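Malate dehydrogenase (Porphyromonas gingivalis, PDB 3FI9) probably catalyses the NAD-dependent interconversion of malate and oxaloacetate. Local coordinates at residues A[217-220]-A[221-224]; A[264-268]-A[269-273]; A[304-307]-A[308-312]; A[313-316]-A[317-320]. All coordinates share one frame; numbering follows the deposited sequence.

Overall arrangement
All four contacts are local, each joining consecutive residues of the C-terminal alpha/beta half of the subunit, and they follow one another along the chain. Interaction 1 ends helix 211-222 and stands apart, its nearest atoms about 11 Å from those of interaction 3 and about 17 Å from those of interaction 2. The other three form one cluster. Interactions 3 and 4, with centres 13 Å apart, are successive parts of the long helix 297-319. Interaction 2 is the hairpin made by the end of strand 261-267 and the chain returning into 273-277, one of the sheet's two edge strands within this chain. Side chains from both parts of the helix hydrogen-bond to the hairpin backbone, tying the two together.

Interaction 1 (A[217-220]-A[221-224]); sequences LKQR and VVKG
Successive i to i+4 hydrogen bonds carry the backbone through the last turn of helix 211-222: Val-221 N reaches Leu-217 O at 3.2 Å, Val-222 N meets Lys-218 O at 2.9 Å, and Lys-223 N closes on Gln-219 O at 3.0 Å. The side chains between them touch lightly. Gln-219 bends at its second torsion (chi2 49°), which brings OE1 back within 3.8 Å of Val-222 CG1, the amide oxygen lying against a methyl branch. Val-222 CG2, the branch beside its own backbone N, sits 3.4 Å from Lys-218 O. At Lys-223 the chain leaves helical angles, and the next helix, 224-232, starts at once; this junction between two helices belongs to the C-terminal part of the LDH/MDH fold, and Gly-224 lies close to Arg-157, a predicted substrate-binding residue. Arg-220 folds back along the helix with a bend at chi3 (-72°), so that one face of its guanidinium lies over Leu-217 CA, off centre, while NE forms a salt bridge with Glu-161. Leu-217 and Val-221 pack against helix 153-166, and both Val-221 and Val-222 touch Met-186 on strand 186-188.

Interaction 2 (A[264-268]-A[269-273]); sequences YVNVP and GFEHI
A tight beta hairpin, whose G1 bulge sets His-272 and Ile-273 together opposite Val-265, has at its far end a type II turn from Val-267 to Phe-270. The antiparallel pairs Val-265/Ile-273 and Val-267/Phe-270 are both hydrogen-bonded; Val-265 N donates to Ile-273 O at 2.8 Å, and Phe-270 N to Val-267 O at 2.9 Å. Between the pairs the register slips by one residue, and the side chain of Asn-266 takes up the extra amide. With CG anti to the backbone N (chi1 -178°), its OD1 accepts a hydrogen bond from His-272 N at 2.8 Å, the donor standing well above the carbonyl plane. The same oxygen lies 3.4 Å above the centre of the His-272 ring, with the amide and ring planes 33° apart. Tyr-264 runs alongside, placing its OH at the edge of that imidazole, 3.4 Å from CD2. Just beyond the turn, Glu-271 bends at chi2 so that OE2 accepts from Gly-269 N at 2.8 Å, the N-H coming from above the carboxylate plane. On the other face of the hairpin, Phe-270 CB touches Val-265 CG1 and Val-267 CG2, both at 4.0 Å, and Val-265 CB meets Ile-273 CG2. That apolar face turns to helix 297-319, where Phe-270 packs on Leu-303 and Ile-273 on Tyr-307 and Leu-310, while Tyr-264 lies against helix 129-140 and His-272 meets Trp-329 edge-to-face.

Interaction 3 (A[304-307]-A[308-312]); sequences KESY and SHLAK
Tyr-307 and Ala-311, one turn apart on helix 297-319, meet through ring and methyl: the CE2-CZ-OH side of the ring passes the methyl, with Tyr-307 CE2 3.9 Å from Ala-311 CB and CZ and OH scarcely farther from the same carbon. This long helix near the C-terminus of the LDH/MDH fold lies beside strand 273-277, and the two residues belong to its buried side. The tyrosine ring stands out from the helix, leaning slightly toward its C-terminal end, with CG anti to the backbone N (chi1 170°); this carries it past the backbone of Ser-308 and lets OH hydrogen-bond to Glu-271 O of the neighbouring hairpin. Leu-310, also buried, settles its CG 3.3 Å from Ser-306 O, and its side chain packs on Ile-273 and Met-275, about 7 Å from that of His-182, the predicted proton acceptor. Ser-306 faces elsewhere, its OG hydrogen-bonded to Gln-185 O and Gly-181 N. The regular backbone bonds run beneath these groups, Leu-310 N to Ser-306 O at 3.0 Å and Ala-311 N to Tyr-307 O at 2.9 Å; the bond from His-309 N to Glu-305 O is long and weak. Lys-304 and Ser-308 come together at the partly exposed flank, where Lys-304 O accepts from Ser-308 N at 2.8 Å. The lysine amine also bonds Gly-269 O, which ties the helix to the hairpin turn. One water joins the two side chains: it accepts from Lys-304 NZ at 2.9 Å and lies 2.8 Å from Ser-308 OG.

Interaction 4 (A[313-316]-A[317-320]); sequences LRDE and VIAM
With CG1 anti to its carbonyl carbon (chi1 -66°) and an extended chi2 (166°), Ile-318 lies alongside both Arg-314 and Asp-315, its CD1 3.6 Å from Asp-315 OD1 and 4.0 Å from Arg-314 CG. Those two residues are paired with each other. One bend, at chi3 of Arg-314 (63°), turns the guanidinium to its neighbour and forms a side-on salt bridge, NE and NH2 both reaching Asp-315 OD1, at 3.0 Å and 3.1 Å, from one face of the carboxylate plane and nearly within the plane of the arginine. Beneath them Ile-318 N bonds Arg-314 O at 3.0 Å and Ala-319 N bonds Asp-315 O at 2.9 Å. The bond from Met-320 N to Glu-316 O is weak. On the inner side of helix 297-319 Leu-313 and Val-317 pack against Ile-131 of helix 129-140, and Val-317 and Met-320 against Leu-98 of helix 94-115, both from the NAD-binding half of the subunit. Arg-314 NH1 turns to His-272 O of the hairpin. The arginine thus serves a carboxylate and a backbone carbonyl at once, which should hold its buried guanidinium in a fixed orientation and probably offset its charge.

Interaction 1 (A[217-220]-A[221-224])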
loop_
_atom_site.group_PDB
_atom_site.type_symbol
_atom_site.label_atom_id
_atom_site.label_comp_id
_atom_site.label_asym_id
_atom_site.label_seq_id
_atom_site.Cartn_x
_atom_site.Cartn_y
_atom_site.Cartn_z
ATOM N N LEU A 217 28.792 -3.094 4.999
ATOM C CA LEU A 217 27.408 -3.560 5.101
ATOM C C LEU A 217 26.666 -2.789 6.210
ATOM O O LEU A 217 25.550 -2.288 5.999
ATOM C CB LEU A 217 27.383 -5.076 5.325
ATOM C CG LEU A 217 26.065 -5.846 5.236
ATOM C CD1 LEU A 217 26.260 -7.305 4.904
ATOM C CD2 LEU A 217 25.278 -5.723 6.511
ATOM N N LYS A 218 27.277 -2.682 7.385
ATOM C CA LYS A 218 26.675 -1.890 8.451
ATOM C C LYS A 218 26.402 -0.445 8.023
ATOM O O LYS A 218 25.348 0.145 8.355
ATOM C CB LYS A 218 27.524 -1.944 9.722
ATOM C CG LYS A 218 27.516 -3.354 10.282
ATOM C CD LYS A 218 28.167 -3.537 11.629
ATOM C CE LYS A 218 28.739 -2.294 12.183
ATOM N NZ LYS A 218 30.121 -2.220 11.690
ATOM N N GLN A 219 27.349 0.130 7.276
ATOM C CA GLN A 219 27.183 1.492 6.796
ATOM C C GLN A 219 26.023 1.602 5.794
ATOM O O GLN A 219 25.361 2.641 5.742
ATOM C CB GLN A 219 28.480 1.994 6.176
ATOM C CG GLN A 219 28.744 3.451 6.426
ATOM C CD GLN A 219 28.584 3.841 7.883
ATOM O OE1 GLN A 219 28.038 4.879 8.179
ATOM N NE2 GLN A 219 29.035 2.996 8.790
ATOM N N ARG A 220 25.743 0.553 5.016
ATOM C CA ARG A 220 24.584 0.624 4.100
ATOM C C ARG A 220 23.276 0.605 4.895
ATOM O O ARG A 220 22.268 1.129 4.430
ATOM C CB ARG A 220 24.551 -0.526 3.078
ATOM C CG ARG A 220 25.715 -0.483 2.063
ATOM C CD ARG A 220 25.523 -1.422 0.902
ATOM N NE ARG A 220 25.676 -2.822 1.282
ATOM C CZ ARG A 220 26.842 -3.455 1.377
ATOM N NH1 ARG A 220 27.965 -2.802 1.128
ATOM N NH2 ARG A 220 26.891 -4.738 1.735
ATOM N N VAL A 221 23.288 -0.021 6.073
ATOM C CA VAL A 221 22.135 0.059 6.977
ATOM C C VAL A 221 21.984 1.452 7.560
ATOM O O VAL A 221 20.928 2.063 7.449
ATOM C CB VAL A 221 22.233 -1.018 8.096
ATOM C CG1 VAL A 221 21.082 -0.885 9.135
ATOM C CG2 VAL A 221 22.218 -2.372 7.460
ATOM N N VAL A 222 23.068 1.973 8.151
ATOM C CA VAL A 222 23.080 3.352 8.671
ATOM C C VAL A 222 22.544 4.399 7.676
ATOM O O VAL A 222 21.743 5.290 8.040
ATOM C CB VAL A 222 24.508 3.758 9.147
ATOM C CG1 VAL A 222 24.539 5.245 9.498
ATOM C CG2 VAL A 222 24.965 2.875 10.322
ATOM N N LYS A 223 22.977 4.284 6.422
ATOM C CA LYS A 223 22.605 5.200 5.341
ATOM C C LYS A 223 21.409 4.704 4.527
ATOM O O LYS A 223 21.167 5.185 3.435
ATOM C CB LYS A 223 23.769 5.376 4.363
ATOM C CG LYS A 223 24.974 6.016 5.006
ATOM C CD LYS A 223 24.752 7.502 5.172
ATOM C CE LYS A 223 25.783 8.106 6.122
ATOM N NZ LYS A 223 25.721 9.608 6.072
ATOM N N GLY A 224 20.675 3.738 5.070
ATOM C CA GLY A 224 19.568 3.129 4.320
ATOM C C GLY A 224 18.498 4.123 3.875
ATOM O O GLY A 224 17.952 3.991 2.781
#

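Interaction 2 (A[264-268]-A[269-273])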
loop_
_atom_site.group_PDB
_atom_site.type_symbol
_atom_site.label_atom_id
_atom_site.label_comp_id
_atom_site.label_asym_id
_atom_site.label_seq_id
_atom_site.Cartn_x
_atom_site.Cartn_y
_atom_site.Cartn_z
ATOM N N TYR A 264 9.741 2.881 26.441
ATOM C CA TYR A 264 10.292 3.545 27.615
ATOM C C TYR A 264 11.135 2.531 28.386
ATOM O O TYR A 264 10.705 1.395 28.609
ATOM C CB TYR A 264 9.169 4.011 28.571
ATOM C CG TYR A 264 9.747 4.859 29.695
ATOM C CD1 TYR A 264 10.485 6.008 29.414
ATOM C CD2 TYR A 264 9.529 4.517 31.008
ATOM C CE1 TYR A 264 11.042 6.794 30.477
ATOM C CE2 TYR A 264 10.039 5.273 32.052
ATOM C CZ TYR A 264 10.788 6.402 31.778
ATOM O OH TYR A 264 11.271 7.106 32.844
ATOM N N VAL A 265 12.324 2.972 28.803
ATOM C CA VAL A 265 13.285 2.151 29.559
ATOM C C VAL A 265 13.710 2.981 30.763
ATOM O O VAL A 265 14.077 4.148 30.629
ATOM C CB VAL A 265 14.567 1.845 28.716
ATOM C CG1 VAL A 265 15.582 1.118 29.568
ATOM C CG2 VAL A 265 14.206 1.005 27.447
ATOM N N ASN A 266 13.691 2.409 31.951
ATOM C CA ASN A 266 14.270 3.170 33.070
ATOM C C ASN A 266 14.843 2.173 34.044
ATOM O O ASN A 266 14.160 1.788 34.950
ATOM C CB ASN A 266 13.216 4.023 33.776
ATOM C CG ASN A 266 13.798 4.863 34.927
ATOM O OD1 ASN A 266 14.915 5.348 34.853
ATOM N ND2 ASN A 266 13.025 5.033 35.978
ATOM N N VAL A 267 16.091 1.764 33.846
ATOM C CA VAL A 267 16.720 0.768 34.712
ATOM C C VAL A 267 18.139 1.210 35.005
ATOM O O VAL A 267 18.675 2.097 34.345
ATOM C CB VAL A 267 16.740 -0.605 34.051
ATOM C CG1 VAL A 267 15.311 -1.033 33.675
ATOM C CG2 VAL A 267 17.635 -0.566 32.791
ATOM N N PRO A 268 18.768 0.598 36.014
ATOM C CA PRO A 268 20.133 1.063 36.286
ATOM C C PRO A 268 20.985 1.013 35.025
ATOM O O PRO A 268 20.930 0.026 34.304
ATOM C CB PRO A 268 20.636 0.033 37.319
ATOM C CG PRO A 268 19.366 -0.400 38.044
ATOM C CD PRO A 268 18.316 -0.446 36.960
ATOM N N GLY A 269 21.756 2.060 34.750
ATOM C CA GLY A 269 22.635 2.110 33.565
ATOM C C GLY A 269 21.970 2.670 32.319
ATOM O O GLY A 269 22.634 3.169 31.406
ATOM N N PHE A 270 20.644 2.613 32.287
ATOM C CA PHE A 270 19.872 3.131 31.141
ATOM C C PHE A 270 18.620 3.878 31.667
ATOM O O PHE A 270 17.512 3.406 31.548
ATOM C CB PHE A 270 19.470 1.934 30.277
ATOM C CG PHE A 270 20.652 1.215 29.683
ATOM C CD1 PHE A 270 21.254 1.697 28.532
ATOM C CD2 PHE A 270 21.186 0.076 30.301
ATOM C CE1 PHE A 270 22.355 1.033 27.978
ATOM C CE2 PHE A 270 22.310 -0.607 29.739
ATOM C CZ PHE A 270 22.878 -0.119 28.589
ATOM N N GLU A 271 18.818 5.026 32.308
ATOM C CA GLU A 271 17.724 5.630 33.055
ATOM C C GLU A 271 16.900 6.568 32.196
ATOM O O GLU A 271 17.466 7.293 31.379
ATOM C CB GLU A 271 18.321 6.400 34.244
ATOM C CG GLU A 271 19.133 5.494 35.190
ATOM C CD GLU A 271 20.605 5.331 34.813
ATOM O OE1 GLU A 271 21.066 5.799 33.720
ATOM O OE2 GLU A 271 21.317 4.693 35.637
ATOM N N HIS A 272 15.573 6.584 32.396
ATOM C CA HIS A 272 14.736 7.718 31.894
ATOM C C HIS A 272 14.896 8.012 30.424
ATOM O O HIS A 272 15.323 9.110 30.031
ATOM C CB HIS A 272 15.055 8.996 32.679
ATOM C CG HIS A 272 14.801 8.862 34.140
ATOM N ND1 HIS A 272 15.804 8.953 35.086
ATOM C CD2 HIS A 272 13.666 8.570 34.817
ATOM C CE1 HIS A 272 15.295 8.743 36.288
ATOM N NE2 HIS A 272 14.001 8.510 36.156
ATOM N N ILE A 273 14.557 7.030 29.585
ATOM C CA ILE A 273 14.847 7.187 28.165
ATOM C C ILE A 273 13.880 6.398 27.324
ATOM O O ILE A 273 13.168 5.517 27.847
ATOM C CB ILE A 273 16.320 6.705 27.869
ATOM C CG1 ILE A 273 16.835 7.294 26.568
ATOM C CG2 ILE A 273 16.413 5.158 27.906
ATOM C CD1 ILE A 273 17.156 8.812 26.701
#

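Interaction 3 (A[304-307]-A[308-312])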
loop_
_atom_site.group_PDB
_atom_site.type_symbol
_atom_site.label_atom_id
_atom_site.label_comp_id
_atom_site.label_asym_id
_atom_site.label_seq_id
_atom_site.Cartn_x
_atom_site.Cartn_y
_atom_site.Cartn_z
ATOM N N LYS A 304 25.253 1.099 25.570
ATOM C CA LYS A 304 25.484 2.191 26.531
ATOM C C LYS A 304 25.959 3.458 25.808
ATOM O O LYS A 304 25.510 4.560 26.116
ATOM C CB LYS A 304 26.503 1.735 27.592
ATOM C CG LYS A 304 26.873 2.782 28.641
ATOM C CD LYS A 304 25.616 3.405 29.281
ATOM C CE LYS A 304 25.995 4.259 30.512
ATOM N NZ LYS A 304 24.809 4.827 31.225
ATOM N N GLU A 305 26.852 3.300 24.826
ATOM C CA GLU A 305 27.279 4.405 23.976
ATOM C C GLU A 305 26.089 5.105 23.291
ATOM O O GLU A 305 25.988 6.333 23.284
ATOM C CB GLU A 305 28.164 3.850 22.852
ATOM C CG GLU A 305 29.585 3.608 23.199
ATOM C CD GLU A 305 30.438 4.831 22.889
ATOM O OE1 GLU A 305 30.607 5.672 23.802
ATOM O OE2 GLU A 305 30.959 4.941 21.745
ATOM N N SER A 306 25.235 4.314 22.643
ATOM C CA SER A 306 24.009 4.823 22.034
ATOM C C SER A 306 23.125 5.513 23.119
ATOM O O SER A 306 22.624 6.663 22.932
ATOM C CB SER A 306 23.280 3.648 21.349
ATOM O OG SER A 306 22.069 4.049 20.759
ATOM N N TYR A 307 22.985 4.849 24.258
ATOM C CA TYR A 307 22.231 5.421 25.386
ATOM C C TYR A 307 22.770 6.841 25.703
ATOM O O TYR A 307 21.993 7.781 25.835
ATOM C CB TYR A 307 22.231 4.532 26.646
ATOM C CG TYR A 307 21.650 5.290 27.833
ATOM C CD1 TYR A 307 20.272 5.337 28.060
ATOM C CD2 TYR A 307 22.484 6.060 28.655
ATOM C CE1 TYR A 307 19.741 6.112 29.127
ATOM C CE2 TYR A 307 21.974 6.836 29.692
ATOM C CZ TYR A 307 20.611 6.843 29.928
ATOM O OH TYR A 307 20.141 7.627 30.961
ATOM N N SER A 308 24.089 7.008 25.786
ATOM C CA SER A 308 24.675 8.308 26.165
ATOM C C SER A 308 24.335 9.438 25.195
ATOM O O SER A 308 24.140 10.603 25.605
ATOM C CB SER A 308 26.195 8.185 26.337
ATOM O OG SER A 308 26.470 7.189 27.338
ATOM N N HIS A 309 24.287 9.128 23.907
ATOM C CA HIS A 309 23.901 10.143 22.935
ATOM C C HIS A 309 22.414 10.485 23.086
ATOM O O HIS A 309 22.012 11.661 22.963
ATOM C CB HIS A 309 24.174 9.643 21.522
ATOM C CG HIS A 309 23.906 10.656 20.464
ATOM N ND1 HIS A 309 22.631 10.981 20.051
ATOM C CD2 HIS A 309 24.752 11.414 19.719
ATOM C CE1 HIS A 309 22.699 11.900 19.101
ATOM N NE2 HIS A 309 23.972 12.176 18.876
ATOM N N LEU A 310 21.595 9.468 23.354
ATOM C CA LEU A 310 20.155 9.703 23.503
ATOM C C LEU A 310 19.866 10.585 24.730
ATOM O O LEU A 310 19.007 11.477 24.682
ATOM C CB LEU A 310 19.391 8.377 23.638
ATOM C CG LEU A 310 19.443 7.508 22.364
ATOM C CD1 LEU A 310 18.612 6.225 22.545
ATOM C CD2 LEU A 310 18.959 8.286 21.158
ATOM N N ALA A 311 20.592 10.307 25.808
ATOM C CA ALA A 311 20.473 11.023 27.070
ATOM C C ALA A 311 20.894 12.476 26.909
ATOM O O ALA A 311 20.260 13.385 27.452
ATOM C CB ALA A 311 21.315 10.318 28.155
ATOM N N LYS A 312 21.923 12.729 26.118
ATOM C CA LYS A 312 22.245 14.119 25.811
ATOM C C LYS A 312 21.145 14.869 25.064
ATOM O O LYS A 312 20.880 16.049 25.361
ATOM C CB LYS A 312 23.572 14.242 25.072
ATOM C CG LYS A 312 24.735 13.988 26.019
ATOM C CD LYS A 312 26.040 13.884 25.256
ATOM C CE LYS A 312 26.185 15.016 24.279
ATOM N NZ LYS A 312 27.638 15.211 23.966
HETATM O O HOH W 1 25.557 7.382 29.994
#

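Interaction 4 (A[313-316]-A[317-320])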
loop_
_atom_site.group_PDB
_atom_site.type_symbol
_atom_site.label_atom_id
_atom_site.label_comp_id
_atom_site.label_asym_id
_atom_site.label_seq_id
_atom_site.Cartn_x
_atom_site.Cartn_y
_atom_site.Cartn_z
ATOM N N LEU A 313 20.488 14.204 24.115
ATOM C CA LEU A 313 19.400 14.845 23.368
ATOM C C LEU A 313 18.182 15.084 24.285
ATOM O O LEU A 313 17.555 16.142 24.233
ATOM C CB LEU A 313 18.971 13.988 22.155
ATOM C CG LEU A 313 18.246 14.751 21.041
ATOM C CD1 LEU A 313 19.177 15.846 20.471
ATOM C CD2 LEU A 313 17.768 13.828 19.936
ATOM N N ARG A 314 17.855 14.098 25.113
ATOM C CA ARG A 314 16.798 14.261 26.102
ATOM C C ARG A 314 17.050 15.507 26.952
ATOM O O ARG A 314 16.139 16.291 27.174
ATOM C CB ARG A 314 16.717 13.051 27.011
ATOM C CG ARG A 314 15.730 13.165 28.165
ATOM C CD ARG A 314 16.149 12.181 29.282
ATOM N NE ARG A 314 17.473 12.511 29.833
ATOM C CZ ARG A 314 18.264 11.640 30.459
ATOM N NH1 ARG A 314 17.861 10.404 30.625
ATOM N NH2 ARG A 314 19.457 12.010 30.933
ATOM N N ASP A 315 18.293 15.698 27.398
ATOM C CA ASP A 315 18.608 16.829 28.276
ATOM C C ASP A 315 18.511 18.198 27.559
ATOM O O ASP A 315 18.106 19.191 28.171
ATOM C CB ASP A 315 19.982 16.648 28.941
ATOM C CG ASP A 315 20.021 15.491 29.937
ATOM O OD1 ASP A 315 18.956 15.046 30.472
ATOM O OD2 ASP A 315 21.157 15.030 30.201
ATOM N N GLU A 316 18.850 18.258 26.275
ATOM C CA GLU A 316 18.542 19.442 25.473
ATOM C C GLU A 316 17.063 19.829 25.536
ATOM O O GLU A 316 16.711 20.997 25.729
ATOM C CB GLU A 316 18.878 19.225 23.998
ATOM C CG GLU A 316 20.293 19.528 23.582
ATOM C CD GLU A 316 20.443 19.551 22.074
ATOM O OE1 GLU A 316 21.184 18.690 21.565
ATOM O OE2 GLU A 316 19.833 20.430 21.404
ATOM N N VAL A 317 16.188 18.847 25.331
ATOM C CA VAL A 317 14.763 19.118 25.317
ATOM C C VAL A 317 14.202 19.448 26.715
ATOM O O VAL A 317 13.190 20.159 26.847
ATOM C CB VAL A 317 14.018 17.968 24.583
ATOM C CG1 VAL A 317 12.474 18.224 24.529
ATOM C CG2 VAL A 317 14.594 17.823 23.155
ATOM N N ILE A 318 14.820 18.909 27.761
ATOM C CA ILE A 318 14.516 19.370 29.125
ATOM C C ILE A 318 14.910 20.846 29.217
ATOM O O ILE A 318 14.184 21.665 29.788
ATOM C CB ILE A 318 15.245 18.482 30.218
ATOM C CG1 ILE A 318 14.692 17.055 30.206
ATOM C CG2 ILE A 318 15.108 19.051 31.668
ATOM C CD1 ILE A 318 15.557 16.035 30.996
ATOM N N ALA A 319 16.051 21.203 28.636
ATOM C CA ALA A 319 16.564 22.593 28.762
ATOM C C ALA A 319 15.668 23.605 28.045
ATOM O O ALA A 319 15.618 24.793 28.411
ATOM C CB ALA A 319 18.005 22.682 28.252
ATOM N N MET A 320 14.960 23.132 27.026
ATOM C CA MET A 320 14.045 23.960 26.261
ATOM C C MET A 320 12.776 24.119 27.119
ATOM O O MET A 320 11.867 24.827 26.761
ATOM C CB MET A 320 13.678 23.292 24.933
ATOM C CG MET A 320 14.759 23.218 23.800
ATOM S SD MET A 320 14.236 22.090 22.418
ATOM C CE MET A 320 15.725 22.021 21.435
#